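PDB 5N3U: phycocyanobilin lyase subunit alpha from Nostoc sp. PCC 7120, which associates with its partner CpcF to form a lyase that is probably required for attaching the phycocyanobilin chromophore to the phycocyanin alpha subunit CpcA. Local coordinates for residues A[150-155]-A[179-184]; A[185-190]-A[219-224]; A[126-131]-A[165-170]. All coordinates share one frame; numbering follows the deposited sequence. Where two conformers were deposited one is given.

Contact 1 of 3, residues A[150-155]-A[179-184]; sequences AVLEAL and QCAAAR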
# COMPACT_ATOMS: atom_id res chain seq x y z
N ALA A 150 -10.86 -10.37 -22.45
CA ALA A 150 -11.48 -9.04 -22.45
C ALA A 150 -12.51 -8.92 -23.49
O ALA A 150 -13.55 -8.30 -23.25
CB ALA A 150 -10.38 -8.02 -22.69
N VAL A 151 -12.34 -9.52 -24.64
CA VAL A 151 -13.33 -9.40 -25.71
C VAL A 151 -14.66 -10.09 -25.32
O VAL A 151 -15.77 -9.57 -25.54
CB VAL A 151 -12.82 -10.01 -27.04
CG1 VAL A 151 -13.94 -10.26 -28.04
CG2 VAL A 151 -11.71 -9.11 -27.65
N LEU A 152 -14.52 -11.27 -24.77
CA LEU A 152 -15.72 -12.02 -24.35
C LEU A 152 -16.42 -11.25 -23.21
O LEU A 152 -17.62 -11.10 -23.22
CB LEU A 152 -15.31 -13.39 -23.84
CG LEU A 152 -14.86 -14.36 -24.97
CD1 LEU A 152 -14.06 -15.49 -24.41
CD2 LEU A 152 -15.99 -14.76 -25.90
N GLU A 153 -15.68 -10.83 -22.23
CA GLU A 153 -16.27 -10.06 -21.13
C GLU A 153 -16.95 -8.85 -21.71
O GLU A 153 -18.09 -8.52 -21.33
CB GLU A 153 -15.19 -9.60 -20.19
CG GLU A 153 -14.73 -10.71 -19.30
CD GLU A 153 -13.76 -10.26 -18.24
OE1 GLU A 153 -13.22 -9.12 -18.32
OE2 GLU A 153 -13.51 -11.07 -17.33
N ALA A 154 -16.28 -8.14 -22.64
CA ALA A 154 -16.91 -6.95 -23.21
C ALA A 154 -18.24 -7.22 -23.94
O ALA A 154 -19.23 -6.47 -23.82
CB ALA A 154 -15.94 -6.26 -24.13
N LEU A 155 -18.31 -8.33 -24.67
CA LEU A 155 -19.49 -8.68 -25.42
C LEU A 155 -20.65 -9.03 -24.47
O LEU A 155 -21.79 -8.63 -24.73
CB LEU A 155 -19.26 -9.89 -26.34
CG LEU A 155 -18.42 -9.51 -27.56
CD1 LEU A 155 -17.94 -10.76 -28.21
CD2 LEU A 155 -19.18 -8.66 -28.53
N GLN A 179 -12.16 -19.59 -20.52
CA GLN A 179 -13.42 -20.28 -20.21
C GLN A 179 -14.26 -19.53 -19.21
O GLN A 179 -15.50 -19.52 -19.34
CB GLN A 179 -13.11 -21.67 -19.65
CG GLN A 179 -12.46 -22.54 -20.63
CD GLN A 179 -12.10 -23.89 -20.02
OE1 GLN A 179 -11.35 -23.98 -19.06
NE2 GLN A 179 -12.63 -24.92 -20.60
N CYS A 180 -13.62 -18.94 -18.22
CA CYS A 180 -14.30 -18.14 -17.21
C CYS A 180 -14.99 -16.93 -17.81
O CYS A 180 -16.16 -16.62 -17.50
CB CYS A 180 -13.28 -17.74 -16.17
SG CYS A 180 -13.92 -16.94 -14.70
N ALA A 181 -14.26 -16.22 -18.71
CA ALA A 181 -14.87 -15.13 -19.40
C ALA A 181 -16.07 -15.53 -20.25
O ALA A 181 -17.06 -14.77 -20.32
CB ALA A 181 -13.80 -14.43 -20.19
N ALA A 182 -15.98 -16.69 -20.95
CA ALA A 182 -17.06 -17.18 -21.76
C ALA A 182 -18.26 -17.54 -20.85
O ALA A 182 -19.39 -17.23 -21.18
CB ALA A 182 -16.63 -18.40 -22.55
N ALA A 183 -17.98 -18.08 -19.66
CA ALA A 183 -19.08 -18.35 -18.67
C ALA A 183 -19.77 -17.13 -18.23
O ALA A 183 -20.99 -16.99 -18.26
CB ALA A 183 -18.54 -19.10 -17.52
N ARG A 184 -18.97 -16.10 -17.94
CA ARG A 184 -19.57 -14.82 -17.65
C ARG A 184 -20.38 -14.21 -18.69
O ARG A 184 -21.51 -13.73 -18.46
CB ARG A 184 -18.46 -13.83 -17.21
CG ARG A 184 -18.94 -12.44 -16.94
CD ARG A 184 -17.68 -11.62 -17.04
NE ARG A 184 -17.61 -10.27 -16.47
CZ ARG A 184 -18.03 -9.16 -17.02
NH1 ARG A 184 -18.79 -9.12 -18.15
NH2 ARG A 184 -17.75 -8.05 -16.33
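Glu153 and Arg184 lay their side chains across each other at about a right angle where two helices of this HEAT-repeat alpha-solenoid run side by side. The evidence for near-parallel packing is direct: the axes of the two short segments differ by only 7° in direction and approach to 8.1 Å. The small residues Ala181 and Ala182 are consistent with so close an approach. Ala181 turns its CB into the interface, 3.9 Å from Glu153 CG and 4.1 Å from Leu152 CB. Leu152 faces it from helix 148-157, and its CD1 branch reaches the flank of the neighbouring helix at 4.3 Å from Ala182 CB.

The polar border of the contact is set by Arg184. Its CG stands anti to the backbone N (chi1 178°) and the chain stays extended as far as NE, with CD 3.8 Å from Glu153 CG. Glu153 CB lies above one face of the guanidinium, displaced toward the rim. Although the carboxylate and guanidinium planes are only 28° apart, the two charges form no salt bridge: Glu153 OE2 is 4.3 Å from Arg184 NE and well out of the guanidinium plane. The salt bridges of Arg184 go instead to Glu113 of helix 102-115 through NH2 and to Asp217 of helix 208-221 through NE. Because Glu153 OE2 also lies close to Asp217 OD1, the arginine is likely to offset repulsion within this cluster. At the backbone of the same glutamate, Arg184 NH1 comes within 3.3 Å of Glu153 O, at an angle too poor for a hydrogen bond.

Contact 2 of 3, residues A[185-190]-A[219-224]; sequences AMYQLT and GAIGYL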
# COMPACT_ATOMS: atom_id res chain seq x y z
N ALA A 185 -19.85 -14.18 -19.89
CA ALA A 185 -20.60 -13.64 -20.99
C ALA A 185 -21.87 -14.46 -21.29
O ALA A 185 -22.95 -13.91 -21.52
CB ALA A 185 -19.77 -13.57 -22.21
N MET A 186 -21.73 -15.78 -21.23
CA MET A 186 -22.91 -16.59 -21.50
C MET A 186 -24.04 -16.32 -20.50
O MET A 186 -25.23 -16.24 -20.87
CB MET A 186 -22.49 -18.04 -21.54
CG MET A 186 -21.77 -18.48 -22.84
SD MET A 186 -22.67 -18.21 -24.34
CE MET A 186 -24.06 -19.43 -24.19
N TYR A 187 -23.69 -16.24 -19.24
CA TYR A 187 -24.68 -15.86 -18.24
C TYR A 187 -25.32 -14.49 -18.49
O TYR A 187 -26.56 -14.31 -18.48
CB TYR A 187 -24.11 -15.92 -16.87
CG TYR A 187 -25.23 -15.67 -15.84
CD1 TYR A 187 -25.57 -14.37 -15.44
CD2 TYR A 187 -25.95 -16.73 -15.33
CE1 TYR A 187 -26.60 -14.16 -14.51
CE2 TYR A 187 -26.98 -16.53 -14.41
CZ TYR A 187 -27.31 -15.25 -14.02
OH TYR A 187 -28.33 -15.01 -13.13
N GLN A 188 -24.51 -13.49 -18.79
CA GLN A 188 -25.07 -12.20 -19.05
C GLN A 188 -25.97 -12.17 -20.17
O GLN A 188 -26.97 -11.49 -20.12
CB GLN A 188 -23.98 -11.12 -19.25
CG GLN A 188 -23.23 -10.81 -18.03
CD GLN A 188 -22.11 -9.77 -18.30
OE1 GLN A 188 -21.15 -10.03 -19.03
NE2 GLN A 188 -22.21 -8.67 -17.70
N LEU A 189 -25.66 -12.90 -21.23
CA LEU A 189 -26.46 -12.84 -22.41
C LEU A 189 -27.65 -13.80 -22.44
O LEU A 189 -28.56 -13.55 -23.21
CB LEU A 189 -25.62 -13.13 -23.64
CG LEU A 189 -24.46 -12.10 -23.79
CD1 LEU A 189 -23.47 -12.50 -24.88
CD2 LEU A 189 -25.02 -10.74 -24.16
N THR A 190 -27.60 -14.88 -21.71
CA THR A 190 -28.74 -15.80 -21.64
C THR A 190 -29.48 -15.90 -20.28
O THR A 190 -30.56 -16.49 -20.20
CB THR A 190 -28.26 -17.26 -21.92
OG1 THR A 190 -27.54 -17.77 -20.81
CG2 THR A 190 -27.44 -17.41 -23.19
N GLY A 219 -20.05 -10.72 -9.21
CA GLY A 219 -20.56 -9.35 -9.00
C GLY A 219 -21.16 -8.66 -10.18
O GLY A 219 -22.27 -8.15 -10.11
N ALA A 220 -20.47 -8.73 -11.31
CA ALA A 220 -20.95 -8.13 -12.57
C ALA A 220 -22.25 -8.70 -13.06
O ALA A 220 -23.08 -8.02 -13.62
CB ALA A 220 -19.90 -8.33 -13.65
N ILE A 221 -22.48 -9.97 -12.84
CA ILE A 221 -23.70 -10.55 -13.32
C ILE A 221 -24.79 -10.57 -12.27
O ILE A 221 -25.93 -10.78 -12.61
CB ILE A 221 -23.42 -11.95 -13.90
CG1 ILE A 221 -23.05 -12.91 -12.79
CG2 ILE A 221 -22.32 -11.83 -14.95
CD1 ILE A 221 -22.73 -14.31 -13.21
N GLY A 222 -24.42 -10.41 -11.00
CA GLY A 222 -25.38 -10.30 -9.91
C GLY A 222 -26.04 -11.63 -9.57
O GLY A 222 -27.20 -11.62 -9.20
N TYR A 223 -25.31 -12.75 -9.67
CA TYR A 223 -25.88 -14.10 -9.49
C TYR A 223 -26.11 -14.44 -8.03
O TYR A 223 -25.20 -14.91 -7.33
CB TYR A 223 -24.95 -15.15 -10.12
CG TYR A 223 -25.42 -16.61 -10.10
CD1 TYR A 223 -26.67 -16.99 -10.63
CD2 TYR A 223 -24.59 -17.62 -9.62
CE1 TYR A 223 -27.09 -18.34 -10.62
CE2 TYR A 223 -24.96 -18.95 -9.65
CZ TYR A 223 -26.22 -19.29 -10.13
OH TYR A 223 -26.55 -20.61 -10.10
N LEU A 224 -27.35 -14.26 -7.60
CA LEU A 224 -27.73 -14.37 -6.16
C LEU A 224 -27.37 -15.66 -5.46
O LEU A 224 -26.85 -15.64 -4.36
CB LEU A 224 -29.22 -14.11 -5.98
CG LEU A 224 -29.76 -14.05 -4.54
CD1 LEU A 224 -29.19 -12.81 -3.83
CD2 LEU A 224 -31.28 -13.95 -4.57
O HOH W 1 -28.36 -12.42 -11.97
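Tyr187 OH, Ile221 O and Gly222 O share a single water where the C-terminal ends of helices 176-190 and 208-221 meet in the HEAT-repeat solenoid. It lies 2.8 Å from Tyr187 OH, in the plane of the phenol ring at its edge, donates to Ile221 O at 3.0 Å, and gives a weak bond to Gly222 O. Ile221 is the last residue of helix 208-221 and Gly222 the first beyond it, with a positive phi (73°) that favours glycine.

Beside this bridge the packing is apolar. CG of Tyr187 stands anti to the backbone N, on the side of Ile221, whose CB and CD1 both approach Tyr187 CD1 to 3.6 Å. Ile221 CG2 turns to the other partner and meets Gln188 CG at 3.4 Å, a tight contact in which the two side chains cross at about a right angle. Tyr223 completes the group: its ring and that of Tyr187 have centroids 5.4 Å apart and planes at 65°, an oblique pairing, with Tyr223 CD1 3.6 Å from Tyr187 OH. The hydroxyl of Tyr223 is held separately by Glu197. A phenylalanine in place of Tyr187 would probably leave the water with the two carbonyls but no phenol partner, and lose the hydroxyl's contact with Tyr223 CD1. The chemistry implies a mixed junction: aromatic and aliphatic carbon join the helix ends, while one water satisfies the Ile221 carbonyl and, more weakly, that of Gly222.

Contact 3 of 3, residues A[126-131]-A[165-170]; sequences KLLDGG and PLIQPF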
# COMPACT_ATOMS: atom_id res chain seq x y z
N LYS A 126 -15.46 -9.23 -34.59
CA LYS A 126 -14.43 -9.52 -35.56
C LYS A 126 -13.19 -10.13 -34.90
O LYS A 126 -12.52 -11.00 -35.48
CB LYS A 126 -14.12 -8.18 -36.24
CG LYS A 126 -12.92 -8.16 -37.13
CD LYS A 126 -13.25 -7.53 -38.49
CE LYS A 126 -13.81 -6.15 -38.34
NZ LYS A 126 -13.19 -5.27 -39.39
N LEU A 127 -12.87 -9.77 -33.67
CA LEU A 127 -11.70 -10.38 -33.02
C LEU A 127 -11.93 -11.84 -32.62
O LEU A 127 -11.00 -12.54 -32.29
CB LEU A 127 -11.27 -9.53 -31.83
CG LEU A 127 -10.81 -8.12 -32.09
CD1 LEU A 127 -10.32 -7.48 -30.84
CD2 LEU A 127 -9.68 -8.05 -33.10
N LEU A 128 -13.15 -12.31 -32.70
CA LEU A 128 -13.39 -13.73 -32.53
C LEU A 128 -13.38 -14.52 -33.87
O LEU A 128 -13.77 -15.67 -33.90
CB LEU A 128 -14.73 -13.94 -31.83
CG LEU A 128 -14.98 -13.28 -30.45
CD1 LEU A 128 -16.32 -13.74 -29.84
CD2 LEU A 128 -13.90 -13.71 -29.51
N ASP A 129 -13.02 -13.89 -34.98
CA ASP A 129 -12.84 -14.58 -36.30
C ASP A 129 -12.03 -15.82 -36.19
O ASP A 129 -11.02 -15.84 -35.52
CB ASP A 129 -12.20 -13.68 -37.39
CG ASP A 129 -13.20 -12.66 -38.06
OD1 ASP A 129 -14.45 -12.69 -37.79
OD2 ASP A 129 -12.71 -11.79 -38.86
N GLY A 130 -12.53 -16.90 -36.74
CA GLY A 130 -11.88 -18.19 -36.68
C GLY A 130 -12.29 -19.01 -35.49
O GLY A 130 -11.86 -20.15 -35.41
N GLY A 131 -12.97 -18.42 -34.51
CA GLY A 131 -13.39 -19.15 -33.31
C GLY A 131 -12.32 -19.74 -32.44
O GLY A 131 -11.16 -19.31 -32.47
N PRO A 165 -23.66 -17.53 -30.26
CA PRO A 165 -23.13 -18.76 -30.89
C PRO A 165 -21.61 -18.68 -31.14
O PRO A 165 -20.96 -19.70 -31.23
CB PRO A 165 -23.80 -18.79 -32.25
CG PRO A 165 -24.82 -17.75 -32.27
CD PRO A 165 -24.61 -16.81 -31.12
N LEU A 166 -21.05 -17.45 -31.21
CA LEU A 166 -19.61 -17.28 -31.34
C LEU A 166 -18.90 -17.40 -29.99
O LEU A 166 -17.79 -17.88 -29.91
CB LEU A 166 -19.30 -15.95 -31.94
CG LEU A 166 -20.00 -15.57 -33.23
CD1 LEU A 166 -19.53 -14.17 -33.61
CD2 LEU A 166 -19.71 -16.53 -34.36
N ILE A 167 -19.61 -17.04 -28.93
CA ILE A 167 -19.11 -17.07 -27.61
C ILE A 167 -19.15 -18.45 -27.01
O ILE A 167 -18.16 -18.89 -26.39
CB ILE A 167 -19.88 -16.08 -26.72
CG1 ILE A 167 -19.60 -14.66 -27.16
CG2 ILE A 167 -19.50 -16.28 -25.26
CD1 ILE A 167 -20.52 -13.67 -26.53
N GLN A 168 -20.26 -19.15 -27.18
CA GLN A 168 -20.48 -20.44 -26.53
C GLN A 168 -19.37 -21.48 -26.68
O GLN A 168 -18.95 -22.03 -25.71
CB GLN A 168 -21.79 -21.04 -27.03
CG GLN A 168 -22.17 -22.29 -26.27
CD GLN A 168 -23.69 -22.62 -26.38
OE1 GLN A 168 -24.46 -21.89 -27.03
NE2 GLN A 168 -24.13 -23.64 -25.67
N PRO A 169 -18.74 -21.61 -27.88
CA PRO A 169 -17.61 -22.49 -28.05
C PRO A 169 -16.40 -22.22 -27.15
O PRO A 169 -15.63 -23.12 -26.75
CB PRO A 169 -17.29 -22.29 -29.52
CG PRO A 169 -18.55 -21.95 -30.12
CD PRO A 169 -19.15 -21.03 -29.13
N PHE A 170 -16.21 -20.95 -26.76
CA PHE A 170 -15.09 -20.62 -25.88
C PHE A 170 -15.23 -21.17 -24.51
O PHE A 170 -14.25 -21.19 -23.74
CB PHE A 170 -14.85 -19.08 -25.84
CG PHE A 170 -14.23 -18.55 -27.14
CD1 PHE A 170 -15.01 -18.32 -28.23
CD2 PHE A 170 -12.86 -18.43 -27.26
CE1 PHE A 170 -14.46 -17.88 -29.43
CE2 PHE A 170 -12.28 -17.98 -28.45
CZ PHE A 170 -13.07 -17.69 -29.51
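Two overlapping beta turns that begin at the last residue of helix 121-126 in the HEAT-repeat solenoid bring Leu128 and Gly131 against Phe170 and against Leu166 and Ile167 of the short helix 164-167. The first turn is type I, from Lys126 to Asp129, closed by Asp129 N to Lys126 O at 3.0 Å. The second is type II, from Leu128 to Gly131, closed by Gly131 N to Leu128 O at 2.9 Å. Gly130 suits its place in this turn, because a CB there would jam against the carbonyl oxygen of the preceding residue.

Across the contact the touching groups are apolar side chains and backbone. The two branches of Leu128 divide the work: CD1 lies 4.3 Å from Leu166 CB and equally far from Ile167 CG1, whereas CD2 meets the ring tip, Phe170 CZ, at 4.1 Å. The same CZ approaches Gly131 C to 3.7 Å. The leucine and phenylalanine side chains cross obliquely. Phe170 is further framed by its own segment, since Leu166 O and Ile167 O lie at the ring edge in its plane, and Phe170 N bonds to Ile167 O at 2.9 Å.

Both large side chains continue into the interior. Leu128 also packs on Tyr148, Val151 and Leu155 of helix 148-157, while Phe170 meets the Tyr148 ring and Ala182 of helix 176-190. Leu128 and Phe170 thus join the hydrophobic core between adjacent helices, the packing by which HEAT-repeat alpha-solenoids are held together.

Along the chain the segments come in the order 126-131, 150-155, 165-170, 179-184, 185-190 and 219-224, so contacts 3 and 1 interleave and both close before contact 2 opens. Contacts 1 and 2 have centres about 10 Å apart and share helix 176-190, successive parts of which face helix 148-157 and then the end of helix 208-221. Contact 3 has its centre about 11 Å from that of contact 1 and about 19 Å from that of contact 2. It nevertheless touches both, with Val151 CG1 3.8 Å from Leu128 CD2 and Leu189 CD1 3.6 Å from Ile167 CD1. Packing thus runs unbroken from the turns after helix 121-126 through helices 148-157, 164-167 and 176-190 to helix 208-221.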